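PDB 3HCW: maltose operon transcriptional repressor from Staphylococcus aureus subsp. aureus Mu50, which probably represses transcription of the maltose operon, its effector-binding part having the periplasmic binding protein-like fold of LacI-family regulators. Local coordinates for residues D58-M63 with D81-M86. Residues are numbered along the deposited sequence; the frame is centred on the assembly and turned at random.
Sequences DEVYKM and DPIKQM
V60 and I83, with M86 and Y61 beside them, join two neighbouring helices of the N-terminal α/β lobe in a periplasmic binding protein-like fold. Helices 53-65 and 82-89 flank strand 71-74 in sequence, as in a Rossmann-like β-α-β-α-β succession, and their axes here run nearly parallel, 12° apart and 10.5 Å at closest approach. Just before helix 82-89, D81 takes the N-cap position, its OD1 accepting a weak bond from K84 N at 3.3 Å, while Y76 OH hydrogen-bonds to D81 OD2. Across the contact the side chains meet through apolar contacts alone. On its buried side the V60 and I83 side chains cross at about a right angle: the I83 CD1 methyl meets both V60 methyls, lying 3.8 Å from V60 CG1, while V13 of strand 9-13 touches both residues from the sheet. On the more open side M86 reaches across; with CG anti to its backbone N (chi1 -178°) and chi2 also extended, the chain runs straight out to SD, then bends at chi3 (-80°). M57 also touches M86. M86 SD rests in van der Waals contact against the backbone of helix 53-65, 3.8 Å from Y61 N, and M86 CE approaches the Y61 ring obliquely, 3.9 Å from Y61 CB.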
ATOM      1  N   ASP A  58     -18.679  19.644  -2.798  1.00 75.88           N
ATOM      2  CA  ASP A  58     -19.965  19.171  -3.295  1.00 78.24           C
ATOM      3  C   ASP A  58     -20.412  17.894  -2.596  1.00 72.14           C
ATOM      4  O   ASP A  58     -21.529  17.831  -2.078  1.00 74.00           O
ATOM      5  CB  ASP A  58     -19.923  18.970  -4.816  1.00 80.58           C
ATOM      6  CG  ASP A  58     -19.967  20.283  -5.582  1.00 80.53           C
ATOM      7  OD1 ASP A  58     -20.347  21.316  -4.989  1.00 69.42           O
ATOM      8  OD2 ASP A  58     -19.619  20.279  -6.782  1.00 89.03           O
ATOM      9  N   GLU A  59     -19.528  16.897  -2.552  1.00 64.84           N
ATOM     10  CA  GLU A  59     -19.898  15.575  -2.052  1.00 57.70           C
ATOM     11  C   GLU A  59     -20.050  15.479  -0.531  1.00 61.84           C
ATOM     12  O   GLU A  59     -20.797  14.631  -0.040  1.00 66.02           O
ATOM     13  CB  GLU A  59     -18.992  14.476  -2.625  1.00 55.68           C
ATOM     14  CG  GLU A  59     -17.804  14.045  -1.798  1.00 53.63           C
ATOM     15  CD  GLU A  59     -17.586  12.546  -1.889  1.00 60.22           C
ATOM     16  OE1 GLU A  59     -16.508  12.106  -2.335  1.00 51.14           O
ATOM     17  OE2 GLU A  59     -18.514  11.797  -1.531  1.00 69.62           O
ATOM     18  N   VAL A  60     -19.364  16.350   0.208  1.00 59.39           N
ATOM     19  CA  VAL A  60     -19.564  16.427   1.652  1.00 52.80           C
ATOM     20  C   VAL A  60     -20.874  17.156   1.941  1.00 57.96           C
ATOM     21  O   VAL A  60     -21.621  16.746   2.829  1.00 63.46           O
ATOM     22  CB  VAL A  60     -18.362  17.073   2.388  1.00 53.52           C
ATOM     23  CG1 VAL A  60     -18.731  17.468   3.826  1.00 45.56           C
ATOM     24  CG2 VAL A  60     -17.163  16.119   2.385  1.00 43.05           C
ATOM     25  N   TYR A  61     -21.166  18.206   1.170  1.00 59.12           N
ATOM     26  CA  TYR A  61     -22.434  18.937   1.307  1.00 61.41           C
ATOM     27  C   TYR A  61     -23.650  18.053   1.020  1.00 55.40           C
ATOM     28  O   TYR A  61     -24.687  18.202   1.669  1.00 57.87           O
ATOM     29  CB  TYR A  61     -22.475  20.194   0.430  1.00 60.85           C
ATOM     30  CG  TYR A  61     -23.697  21.053   0.670  1.00 59.81           C
ATOM     31  CD1 TYR A  61     -23.799  21.849   1.810  1.00 65.95           C
ATOM     32  CD2 TYR A  61     -24.758  21.061  -0.237  1.00 63.56           C
ATOM     33  CE1 TYR A  61     -24.922  22.635   2.042  1.00 67.50           C
ATOM     34  CE2 TYR A  61     -25.884  21.839  -0.013  1.00 61.20           C
ATOM     35  CZ  TYR A  61     -25.960  22.627   1.125  1.00 69.64           C
ATOM     36  OH  TYR A  61     -27.074  23.405   1.351  1.00 69.07           O
ATOM     37  N   LYS A  62     -23.507  17.151   0.049  1.00 56.21           N
ATOM     38  CA  LYS A  62     -24.516  16.136  -0.240  1.00 59.54           C
ATOM     39  C   LYS A  62     -24.768  15.276   0.997  1.00 59.37           C
ATOM     40  O   LYS A  62     -25.918  15.117   1.404  1.00 59.17           O
ATOM     41  CB  LYS A  62     -24.101  15.275  -1.437  1.00 58.22           C
ATOM     42  CG  LYS A  62     -25.184  14.310  -1.937  1.00 55.68           C
ATOM     43  CD  LYS A  62     -24.986  13.926  -3.410  1.00 55.87           C
ATOM     44  CE  LYS A  62     -23.712  13.115  -3.649  1.00 77.40           C
ATOM     45  NZ  LYS A  62     -23.805  11.721  -3.122  1.00 79.07           N
ATOM     46  N   MET A  63     -23.693  14.771   1.611  1.00 55.85           N
ATOM     47  CA  MET A  63     -23.779  14.020   2.875  1.00 53.75           C
ATOM     48  C   MET A  63     -24.457  14.783   4.030  1.00 50.36           C
ATOM     49  O   MET A  63     -25.128  14.164   4.860  1.00 55.69           O
ATOM     50  CB  MET A  63     -22.401  13.510   3.307  1.00 51.66           C
ATOM     51  CG  MET A  63     -21.778  12.509   2.342  1.00 53.66           C
ATOM     52  SD  MET A  63     -19.987  12.331   2.517  1.00 50.17           S
ATOM     53  CE  MET A  63     -19.898  11.207   3.904  1.00 55.87           C
ATOM     54  N   ASP A  81      -9.608  25.851   5.930  1.00 89.77           N
ATOM     55  CA  ASP A  81     -10.218  24.724   5.238  1.00 89.33           C
ATOM     56  C   ASP A  81     -11.713  25.028   5.114  1.00 88.24           C
ATOM     57  O   ASP A  81     -12.404  25.166   6.129  1.00 86.31           O
ATOM     58  CB  ASP A  81      -9.963  23.421   6.009  1.00 86.02           C
ATOM     59  CG  ASP A  81     -10.447  22.181   5.267  1.00 82.94           C
ATOM     60  OD1 ASP A  81     -10.908  21.232   5.940  1.00 77.10           O
ATOM     61  OD2 ASP A  81     -10.360  22.141   4.022  1.00 83.70           O
ATOM     62  N   PRO A  82     -12.204  25.181   3.866  1.00 89.59           N
ATOM     63  CA  PRO A  82     -13.594  25.559   3.586  1.00 89.13           C
ATOM     64  C   PRO A  82     -14.601  24.441   3.860  1.00 83.81           C
ATOM     65  O   PRO A  82     -15.783  24.718   4.077  1.00 86.12           O
ATOM     66  CB  PRO A  82     -13.578  25.905   2.088  1.00 89.65           C
ATOM     67  CG  PRO A  82     -12.133  25.941   1.687  1.00 91.18           C
ATOM     68  CD  PRO A  82     -11.433  25.021   2.623  1.00 89.14           C
ATOM     69  N   ILE A  83     -14.137  23.195   3.833  1.00 74.02           N
ATOM     70  CA  ILE A  83     -14.983  22.056   4.185  1.00 70.73           C
ATOM     71  C   ILE A  83     -15.044  21.865   5.716  1.00 68.53           C
ATOM     72  O   ILE A  83     -16.051  21.398   6.236  1.00 66.38           O
ATOM     73  CB  ILE A  83     -14.619  20.771   3.352  1.00 69.77           C
ATOM     74  CG1 ILE A  83     -15.624  19.631   3.568  1.00 79.77           C
ATOM     75  CG2 ILE A  83     -13.225  20.319   3.615  1.00 56.92           C
ATOM     76  CD1 ILE A  83     -15.193  18.574   4.582  1.00 75.80           C
ATOM     77  N   LYS A  84     -13.988  22.262   6.427  1.00 68.00           N
ATOM     78  CA  LYS A  84     -14.051  22.409   7.885  1.00 64.36           C
ATOM     79  C   LYS A  84     -15.004  23.555   8.249  1.00 63.02           C
ATOM     80  O   LYS A  84     -15.737  23.459   9.232  1.00 61.17           O
ATOM     81  CB  LYS A  84     -12.659  22.647   8.488  1.00 65.04           C
ATOM     82  CG  LYS A  84     -12.610  22.655  10.029  1.00 67.52           C
ATOM     83  CD  LYS A  84     -11.180  22.622  10.575  1.00 72.62           C
ATOM     84  CE  LYS A  84     -10.488  23.979  10.475  1.00 82.78           C
ATOM     85  NZ  LYS A  84      -9.038  23.889  10.804  1.00 90.73           N
ATOM     86  N   GLN A  85     -14.989  24.625   7.448  1.00 65.16           N
ATOM     87  CA  GLN A  85     -15.950  25.730   7.582  1.00 66.75           C
ATOM     88  C   GLN A  85     -17.397  25.315   7.305  1.00 66.18           C
ATOM     89  O   GLN A  85     -18.320  25.806   7.958  1.00 66.00           O
ATOM     90  CB  GLN A  85     -15.572  26.912   6.682  1.00 67.50           C
ATOM     91  CG  GLN A  85     -14.890  28.061   7.417  1.00 76.92           C
ATOM     92  CD  GLN A  85     -15.709  28.595   8.588  1.00 78.90           C
ATOM     93  OE1 GLN A  85     -15.228  28.645   9.723  1.00 75.31           O
ATOM     94  NE2 GLN A  85     -16.953  28.992   8.319  1.00 78.71           N
ATOM     95  N   MET A  86     -17.574  24.413   6.338  1.00 66.88           N
ATOM     96  CA  MET A  86     -18.884  23.851   5.988  1.00 59.63           C
ATOM     97  C   MET A  86     -19.519  23.152   7.193  1.00 60.38           C
ATOM     98  O   MET A  86     -20.644  23.479   7.570  1.00 60.70           O
ATOM     99  CB  MET A  86     -18.744  22.894   4.791  1.00 55.81           C
ATOM    100  CG  MET A  86     -20.039  22.264   4.261  1.00 36.28           C
ATOM    101  SD  MET A  86     -19.680  21.269   2.797  1.00 50.36           S
ATOM    102  CE  MET A  86     -19.595  22.570   1.573  1.00 65.46           C
TER